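Local coordinates for protein FdxN element excision controlling factor XisI (Anabaena variabilis ATCC 29413, PDB 2NVM) that probably helps control the site-specific excision of the fdxN element from nitrogen-fixation genes, acting together with the proteins XisF and XisH, at residues 14-19 / 45-50; 93-98 / 106-111. All coordinates share one frame; numbering follows the deposited sequence.

Contact 1: 14-19 / 45-50; sequences EIIKKY and DRLIID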
ATOM      1  N   GLU B  14       0.846  -9.867  12.193  1.00 52.41           N
ATOM      2  CA  GLU B  14       1.107  -9.622  13.607  1.00 52.40           C
ATOM      3  C   GLU B  14       2.272  -8.620  13.742  1.00 50.00           C
ATOM      4  O   GLU B  14       2.201  -7.731  14.577  1.00 49.21           O
ATOM      5  CB  GLU B  14       1.431 -10.947  14.327  1.00 52.93           C
ATOM      6  CG  GLU B  14       1.443 -10.909  15.853  1.00 55.91           C
ATOM      7  CD  GLU B  14       1.865 -12.250  16.501  1.00 58.39           C
ATOM      8  OE1 GLU B  14       1.443 -12.502  17.656  1.00 63.79           O
ATOM      9  OE2 GLU B  14       2.604 -13.055  15.867  1.00 67.89           O
ATOM     10  N   ILE B  15       3.321  -8.763  12.916  1.00 50.74           N
ATOM     11  CA  ILE B  15       4.482  -7.850  12.935  1.00 52.21           C
ATOM     12  C   ILE B  15       4.097  -6.414  12.511  1.00 53.30           C
ATOM     13  O   ILE B  15       4.388  -5.455  13.239  1.00 52.40           O
ATOM     14  CB  ILE B  15       5.662  -8.381  12.045  1.00 52.90           C
ATOM     15  CG1 ILE B  15       6.343  -9.591  12.695  1.00 51.63           C
ATOM     16  CG2 ILE B  15       6.751  -7.313  11.821  1.00 52.00           C
ATOM     17  CD1 ILE B  15       7.265 -10.355  11.732  1.00 50.74           C
ATOM     18  N   ILE B  16       3.434  -6.287  11.358  1.00 53.12           N
ATOM     19  CA  ILE B  16       3.044  -4.965  10.810  1.00 55.46           C
ATOM     20  C   ILE B  16       2.132  -4.187  11.797  1.00 56.17           C
ATOM     21  O   ILE B  16       2.399  -3.015  12.078  1.00 55.29           O
ATOM     22  CB  ILE B  16       2.501  -5.056   9.326  1.00 55.01           C
ATOM     23  CG1 ILE B  16       2.647  -3.698   8.611  1.00 59.48           C
ATOM     24  CG2 ILE B  16       1.070  -5.607   9.274  1.00 53.38           C
ATOM     25  CD1 ILE B  16       2.189  -3.679   7.144  1.00 57.34           C
ATOM     26  N   LYS B  17       1.151  -4.880  12.392  1.00 57.78           N
ATOM     27  CA  LYS B  17       0.256  -4.292  13.406  1.00 61.16           C
ATOM     28  C   LYS B  17       0.988  -3.900  14.690  1.00 62.49           C
ATOM     29  O   LYS B  17       0.626  -2.885  15.288  1.00 65.20           O
ATOM     30  CB  LYS B  17      -0.923  -5.219  13.747  1.00 62.46           C
ATOM     31  CG  LYS B  17      -1.920  -5.390  12.607  1.00 66.27           C
ATOM     32  CD  LYS B  17      -3.019  -6.394  12.968  1.00 66.75           C
ATOM     33  CE  LYS B  17      -3.986  -6.625  11.801  1.00 71.70           C
ATOM     34  NZ  LYS B  17      -5.079  -7.567  12.175  1.00 73.62           N
ATOM     35  N   LYS B  18       1.997  -4.689  15.099  1.00 61.97           N
ATOM     36  CA  LYS B  18       2.807  -4.415  16.307  1.00 62.34           C
ATOM     37  C   LYS B  18       3.508  -3.069  16.182  1.00 62.83           C
ATOM     38  O   LYS B  18       3.291  -2.203  17.019  1.00 64.32           O
ATOM     39  CB  LYS B  18       3.827  -5.548  16.602  1.00 62.84           C
ATOM     40  CG  LYS B  18       4.774  -5.321  17.792  1.00 60.66           C
ATOM     41  CD  LYS B  18       5.554  -6.590  18.144  1.00 63.05           C
ATOM     42  CE  LYS B  18       6.465  -6.368  19.370  1.00 65.44           C
ATOM     43  NZ  LYS B  18       7.016  -7.629  19.972  1.00 59.71           N
ATOM     44  N   TYR B  19       4.313  -2.906  15.130  1.00 64.37           N
ATOM     45  CA  TYR B  19       5.031  -1.637  14.871  1.00 65.45           C
ATOM     46  C   TYR B  19       4.123  -0.455  14.535  1.00 65.49           C
ATOM     47  O   TYR B  19       4.500   0.682  14.834  1.00 64.92           O
ATOM     48  CB  TYR B  19       6.152  -1.801  13.830  1.00 65.40           C
ATOM     49  CG  TYR B  19       7.292  -2.628  14.358  1.00 64.31           C
ATOM     50  CD1 TYR B  19       8.253  -2.060  15.219  1.00 65.53           C
ATOM     51  CD2 TYR B  19       7.407  -3.986  14.037  1.00 63.98           C
ATOM     52  CE1 TYR B  19       9.321  -2.833  15.738  1.00 64.07           C
ATOM     53  CE2 TYR B  19       8.460  -4.768  14.544  1.00 66.71           C
ATOM     54  CZ  TYR B  19       9.419  -4.188  15.389  1.00 66.81           C
ATOM     55  OH  TYR B  19      10.447  -4.962  15.879  1.00 69.85           O
ATOM     56  N   ASP B  45      -1.333   8.152   9.773  1.00 52.03           N
ATOM     57  CA  ASP B  45      -0.931   6.824   9.381  1.00 49.29           C
ATOM     58  C   ASP B  45      -2.150   5.996   8.980  1.00 46.44           C
ATOM     59  O   ASP B  45      -3.215   6.187   9.537  1.00 45.64           O
ATOM     60  CB  ASP B  45      -0.171   6.141  10.540  1.00 52.25           C
ATOM     61  CG  ASP B  45       1.203   6.800  10.832  1.00 57.87           C
ATOM     62  OD1 ASP B  45       1.574   7.839  10.238  1.00 69.47           O
ATOM     63  OD2 ASP B  45       1.936   6.264  11.668  1.00 67.63           O
ATOM     64  N   ARG B  46      -1.975   5.149   7.960  1.00 44.83           N
ATOM     65  CA  ARG B  46      -3.014   4.237   7.451  0.50 45.10           C
ATOM     66  C   ARG B  46      -2.373   2.864   7.221  1.00 43.71           C
ATOM     67  O   ARG B  46      -1.238   2.780   6.735  1.00 42.23           O
ATOM     68  CB  ARG B  46      -3.650   4.693   6.118  0.50 45.59           C
ATOM     69  CG  ARG B  46      -4.432   6.027   6.098  0.50 45.04           C
ATOM     70  CD  ARG B  46      -3.535   7.224   5.852  0.50 47.09           C
ATOM     71  NE  ARG B  46      -4.262   8.510   5.848  0.50 48.89           N
ATOM     72  CZ  ARG B  46      -4.818   9.122   4.790  0.50 45.16           C
ATOM     73  NH1 ARG B  46      -4.782   8.596   3.571  0.50 49.41           N
ATOM     74  NH2 ARG B  46      -5.436  10.292   4.956  0.50 47.94           N
ATOM     75  N   LEU B  47      -3.113   1.805   7.549  1.00 43.71           N
ATOM     76  CA  LEU B  47      -2.683   0.410   7.403  1.00 45.18           C
ATOM     77  C   LEU B  47      -3.517  -0.183   6.267  1.00 44.39           C
ATOM     78  O   LEU B  47      -4.732   0.033   6.236  1.00 42.25           O
ATOM     79  CB  LEU B  47      -2.915  -0.333   8.727  1.00 45.83           C
ATOM     80  CG  LEU B  47      -2.189  -1.651   8.979  1.00 48.75           C
ATOM     81  CD1 LEU B  47      -0.680  -1.463   8.863  1.00 55.83           C
ATOM     82  CD2 LEU B  47      -2.571  -2.201  10.381  1.00 46.28           C
ATOM     83  N   ILE B  48      -2.866  -0.885   5.326  1.00 43.45           N
ATOM     84  CA  ILE B  48      -3.546  -1.468   4.152  1.00 46.10           C
ATOM     85  C   ILE B  48      -3.086  -2.922   4.043  1.00 48.01           C
ATOM     86  O   ILE B  48      -1.978  -3.215   3.555  1.00 49.76           O
ATOM     87  CB  ILE B  48      -3.281  -0.657   2.828  1.00 45.95           C
ATOM     88  CG1 ILE B  48      -3.288   0.864   3.082  1.00 43.46           C
ATOM     89  CG2 ILE B  48      -4.283  -1.083   1.711  1.00 43.87           C
ATOM     90  CD1 ILE B  48      -3.114   1.713   1.853  1.00 49.16           C
ATOM     91  N   ILE B  49      -3.933  -3.821   4.533  1.00 46.13           N
ATOM     92  CA  ILE B  49      -3.682  -5.261   4.550  1.00 48.30           C
ATOM     93  C   ILE B  49      -4.567  -5.934   3.495  1.00 46.82           C
ATOM     94  O   ILE B  49      -5.767  -5.775   3.524  1.00 45.34           O
ATOM     95  CB  ILE B  49      -4.020  -5.872   5.953  1.00 46.89           C
ATOM     96  CG1 ILE B  49      -3.315  -5.113   7.103  1.00 49.99           C
ATOM     97  CG2 ILE B  49      -3.720  -7.375   5.988  1.00 46.12           C
ATOM     98  CD1 ILE B  49      -1.838  -5.046   7.018  1.00 45.97           C
ATOM     99  N   ASP B  50      -3.944  -6.698   2.599  1.00 49.05           N
ATOM    100  CA  ASP B  50      -4.629  -7.455   1.553  1.00 49.88           C
ATOM    101  C   ASP B  50      -4.125  -8.903   1.641  1.00 47.68           C
ATOM    102  O   ASP B  50      -3.073  -9.235   1.096  1.00 46.34           O
ATOM    103  CB  ASP B  50      -4.366  -6.810   0.182  1.00 50.87           C
ATOM    104  CG  ASP B  50      -5.228  -7.386  -0.937  1.00 49.50           C
ATOM    105  OD1 ASP B  50      -5.770  -8.512  -0.879  1.00 46.15           O
ATOM    106  OD2 ASP B  50      -5.375  -6.641  -1.908  1.00 57.43           O
TER
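I16 and L47 carry most of this apolar interface. The two branches of I16 serve different partners: CG1 and CD1 run past L47 in the opposite sense to the leucine chain, with I16 CD1 4.0 Å from L47 CD1, while CG2 meets I49 tip to tip, I16 CG2 lying 3.7 Å from I49 CD1. The split follows from the first torsion of I16 (chi1 -157°), which sets CG1 opposite the backbone N and leaves CG2 between N and the carbonyl carbon. Helix 4-23 runs along strand 44-50, antiparallel to it; the segment axes make an angle of 174° and are 10.4 Å apart at closest approach. L47 and I49 present their side chains to the helix, whereas I48 between them points away and packs on I48 of the second subunit. At the exposed margin the contact is made by aliphatic carbon: the stem of K17 crosses L47 at about a right angle, K17 CG being 3.9 Å from L47 CD2, and beyond CG the lysine chain stays extended. R46 and I48 pair through their backbones with strand 55-61, and I49 N donates to D50 OD2 of the second subunit, a bond that recurs with the subunits exchanged.

Contact 2: 93-98 / 106-111; sequences AIVDEM and TDIILG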
ATOM      1  N   ALA B  93      14.674  -4.439  12.717  1.00 54.43           N
ATOM      2  CA  ALA B  93      14.100  -5.017  13.960  1.00 54.05           C
ATOM      3  C   ALA B  93      13.006  -6.054  13.625  1.00 53.64           C
ATOM      4  O   ALA B  93      12.876  -7.039  14.339  1.00 53.51           O
ATOM      5  CB  ALA B  93      13.545  -3.937  14.894  1.00 52.67           C
ATOM      6  N   ILE B  94      12.265  -5.835  12.528  1.00 53.73           N
ATOM      7  CA  ILE B  94      11.225  -6.772  12.055  1.00 53.21           C
ATOM      8  C   ILE B  94      11.785  -8.134  11.588  1.00 52.09           C
ATOM      9  O   ILE B  94      11.057  -9.114  11.625  1.00 51.43           O
ATOM     10  CB  ILE B  94      10.290  -6.172  10.933  1.00 54.29           C
ATOM     11  CG1 ILE B  94      11.018  -5.910   9.606  1.00 54.87           C
ATOM     12  CG2 ILE B  94       9.586  -4.881  11.422  1.00 54.46           C
ATOM     13  CD1 ILE B  94      10.043  -5.416   8.524  1.00 52.46           C
ATOM     14  N   VAL B  95      13.037  -8.171  11.111  1.00 51.02           N
ATOM     15  CA  VAL B  95      13.698  -9.428  10.695  1.00 51.41           C
ATOM     16  C   VAL B  95      13.890 -10.362  11.894  1.00 51.39           C
ATOM     17  O   VAL B  95      13.658 -11.560  11.762  1.00 51.59           O
ATOM     18  CB  VAL B  95      15.036  -9.191   9.937  1.00 50.75           C
ATOM     19  CG1 VAL B  95      15.874 -10.466   9.840  1.00 49.85           C
ATOM     20  CG2 VAL B  95      14.755  -8.612   8.561  1.00 50.33           C
ATOM     21  N   ASP B  96      14.302  -9.799  13.037  1.00 51.33           N
ATOM     22  CA  ASP B  96      14.463 -10.544  14.288  1.00 51.38           C
ATOM     23  C   ASP B  96      13.150 -11.219  14.686  1.00 49.89           C
ATOM     24  O   ASP B  96      13.151 -12.388  15.063  1.00 48.40           O
ATOM     25  CB  ASP B  96      14.947  -9.638  15.438  1.00 52.89           C
ATOM     26  CG  ASP B  96      16.384  -9.152  15.249  1.00 59.61           C
ATOM     27  OD1 ASP B  96      17.280  -9.994  15.006  1.00 61.82           O
ATOM     28  OD2 ASP B  96      16.619  -7.928  15.392  1.00 66.11           O
ATOM     29  N   GLU B  97      12.040 -10.489  14.544  1.00 50.70           N
ATOM     30  CA  GLU B  97      10.710 -11.034  14.855  1.00 50.11           C
ATOM     31  C   GLU B  97      10.315 -12.204  13.941  1.00 46.69           C
ATOM     32  O   GLU B  97       9.750 -13.189  14.426  1.00 45.39           O
ATOM     33  CB  GLU B  97       9.664  -9.914  14.951  1.00 51.10           C
ATOM     34  CG  GLU B  97      10.021  -8.973  16.142  1.00 56.08           C
ATOM     35  CD  GLU B  97       8.905  -8.089  16.610  1.00 54.03           C
ATOM     36  OE1 GLU B  97       8.047  -7.712  15.794  1.00 73.15           O
ATOM     37  OE2 GLU B  97       8.890  -7.753  17.812  1.00 61.53           O
HETATM   38  N   MSE B  98      10.701 -12.132  12.668  1.00 45.14           N
HETATM   39  CA  MSE B  98      10.442 -13.208  11.693  1.00 47.33           C
HETATM   40  C   MSE B  98      11.267 -14.467  12.003  1.00 46.41           C
HETATM   41  O   MSE B  98      10.721 -15.570  11.954  1.00 47.50           O
HETATM   42  CB  MSE B  98      10.712 -12.747  10.256  1.00 47.57           C
HETATM   43  CG  MSE B  98       9.775 -11.658   9.768  1.00 50.63           C
HETATM   44 SE   MSE B  98      10.358 -10.987   8.054  0.75 48.46          SE
HETATM   45  CE  MSE B  98       9.143  -9.499   7.910  1.00 47.15           C
ATOM     46  N   THR B 106      16.526 -17.746   4.412  1.00 54.74           N
ATOM     47  CA  THR B 106      16.375 -18.061   2.978  1.00 53.59           C
ATOM     48  C   THR B 106      14.992 -17.705   2.399  1.00 52.56           C
ATOM     49  O   THR B 106      14.866 -17.669   1.172  1.00 52.30           O
ATOM     50  CB  THR B 106      16.678 -19.555   2.654  1.00 53.51           C
ATOM     51  OG1 THR B 106      15.734 -20.407   3.318  1.00 51.39           O
ATOM     52  CG2 THR B 106      18.098 -19.917   3.073  1.00 53.11           C
ATOM     53  N   ASP B 107      13.973 -17.517   3.260  1.00 51.32           N
ATOM     54  CA  ASP B 107      12.611 -17.092   2.861  1.00 52.50           C
ATOM     55  C   ASP B 107      12.305 -15.583   3.111  1.00 51.31           C
ATOM     56  O   ASP B 107      11.153 -15.171   2.979  1.00 52.15           O
ATOM     57  CB  ASP B 107      11.554 -18.021   3.511  1.00 54.30           C
ATOM     58  CG  ASP B 107      11.560 -19.441   2.930  1.00 56.24           C
ATOM     59  OD1 ASP B 107      11.857 -19.637   1.728  1.00 60.28           O
ATOM     60  OD2 ASP B 107      11.207 -20.373   3.675  1.00 61.19           O
ATOM     61  N   ILE B 108      13.338 -14.787   3.430  1.00 49.46           N
ATOM     62  CA  ILE B 108      13.270 -13.337   3.663  1.00 48.89           C
ATOM     63  C   ILE B 108      14.139 -12.662   2.575  1.00 48.63           C
ATOM     64  O   ILE B 108      15.298 -12.996   2.453  1.00 48.13           O
ATOM     65  CB  ILE B 108      13.805 -12.938   5.075  1.00 47.59           C
ATOM     66  CG1 ILE B 108      13.000 -13.636   6.187  1.00 45.90           C
ATOM     67  CG2 ILE B 108      13.758 -11.413   5.269  1.00 46.64           C
ATOM     68  CD1 ILE B 108      13.438 -13.293   7.610  1.00 47.85           C
ATOM     69  N   ILE B 109      13.567 -11.739   1.802  1.00 49.36           N
ATOM     70  CA  ILE B 109      14.281 -10.982   0.753  1.00 49.41           C
ATOM     71  C   ILE B 109      14.186  -9.493   1.079  1.00 48.38           C
ATOM     72  O   ILE B 109      13.083  -8.976   1.315  1.00 48.53           O
ATOM     73  CB  ILE B 109      13.687 -11.217  -0.661  1.00 48.04           C
ATOM     74  CG1 ILE B 109      13.730 -12.709  -1.008  1.00 52.78           C
ATOM     75  CG2 ILE B 109      14.452 -10.400  -1.717  1.00 48.91           C
ATOM     76  CD1 ILE B 109      13.200 -13.047  -2.346  1.00 53.48           C
ATOM     77  N   LEU B 110      15.335  -8.817   1.088  1.00 47.18           N
ATOM     78  CA  LEU B 110      15.388  -7.379   1.299  1.00 47.31           C
ATOM     79  C   LEU B 110      15.267  -6.740  -0.068  1.00 46.57           C
ATOM     80  O   LEU B 110      16.260  -6.488  -0.750  1.00 46.02           O
ATOM     81  CB  LEU B 110      16.644  -6.938   2.054  1.00 47.13           C
ATOM     82  CG  LEU B 110      16.822  -7.591   3.426  1.00 49.83           C
ATOM     83  CD1 LEU B 110      18.083  -7.012   4.070  1.00 40.77           C
ATOM     84  CD2 LEU B 110      15.586  -7.429   4.362  1.00 45.51           C
ATOM     85  N   GLY B 111      14.009  -6.531  -0.476  1.00 47.29           N
ATOM     86  CA  GLY B 111      13.635  -5.878  -1.722  1.00 44.73           C
ATOM     87  C   GLY B 111      14.174  -4.467  -1.820  1.00 45.39           C
ATOM     88  O   GLY B 111      14.504  -4.028  -2.904  1.00 42.82           O
TER
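A beta-alpha-beta unit made of strand 82-87, helix 93-100 and strand 108-110 brings V95 and M98 of the helix against I108 and L110 of the last strand. The closest approach is between M98, a selenomethionine, and I108. The tip of the isoleucine sits beside both the root and the selenium of the longer chain: I108 CD1 is 3.8 Å from M98 CB and 3.9 Å from M98 SE, and the two side chains cross obliquely. M98 leaves the helix with CG anti to its carbonyl carbon (chi1 -65°) and continues extended, which brings SE to 4.2 Å from I108 CG1 as well. The segment axes are nearly antiparallel, at 169°, as expected where a helix leads back between two parallel strands; strands 82-87 and 108-110 are indeed parallel partners in the sheet. V95 makes looser contacts with two strand residues through different methyls. V95 CG1 is 4.3 Å from I108 CD1, and V95 CG2 is 4.4 Å from L110 CD2. L110, the centre of an inverse gamma turn, leaves its backbone less directly toward the helix than I108 does, and reaches V95 through the end of its chain. I85 of strand 82-87 and F123 each touch both V95 and L110, while L76 and I15 pack on M98.

Contacts 1 and 2 set two helices against the same mixed sheet, with their centres 16 Å apart and on opposite sides of the chain's centre. Along the chain they come in series, contact 1 closing before contact 2 opens. Their helices nevertheless touch directly. A salt bridge joins K18 NZ to E97 OE2 at 2.9 Å, both residues lying off the surfaces their helices present to the strands. Beside it, the side chain of Y19 packs on the second helix, by its ring on I94 and its hydroxyl on A93: Y19 CE2 is 3.3 Å from I94 CG2, and Y19 OH is 3.4 Å from A93 CB. The salt bridge and the packing of Y19 show that helices 4-23 and 93-100 adjoin, consistent with one helical layer on the sheet.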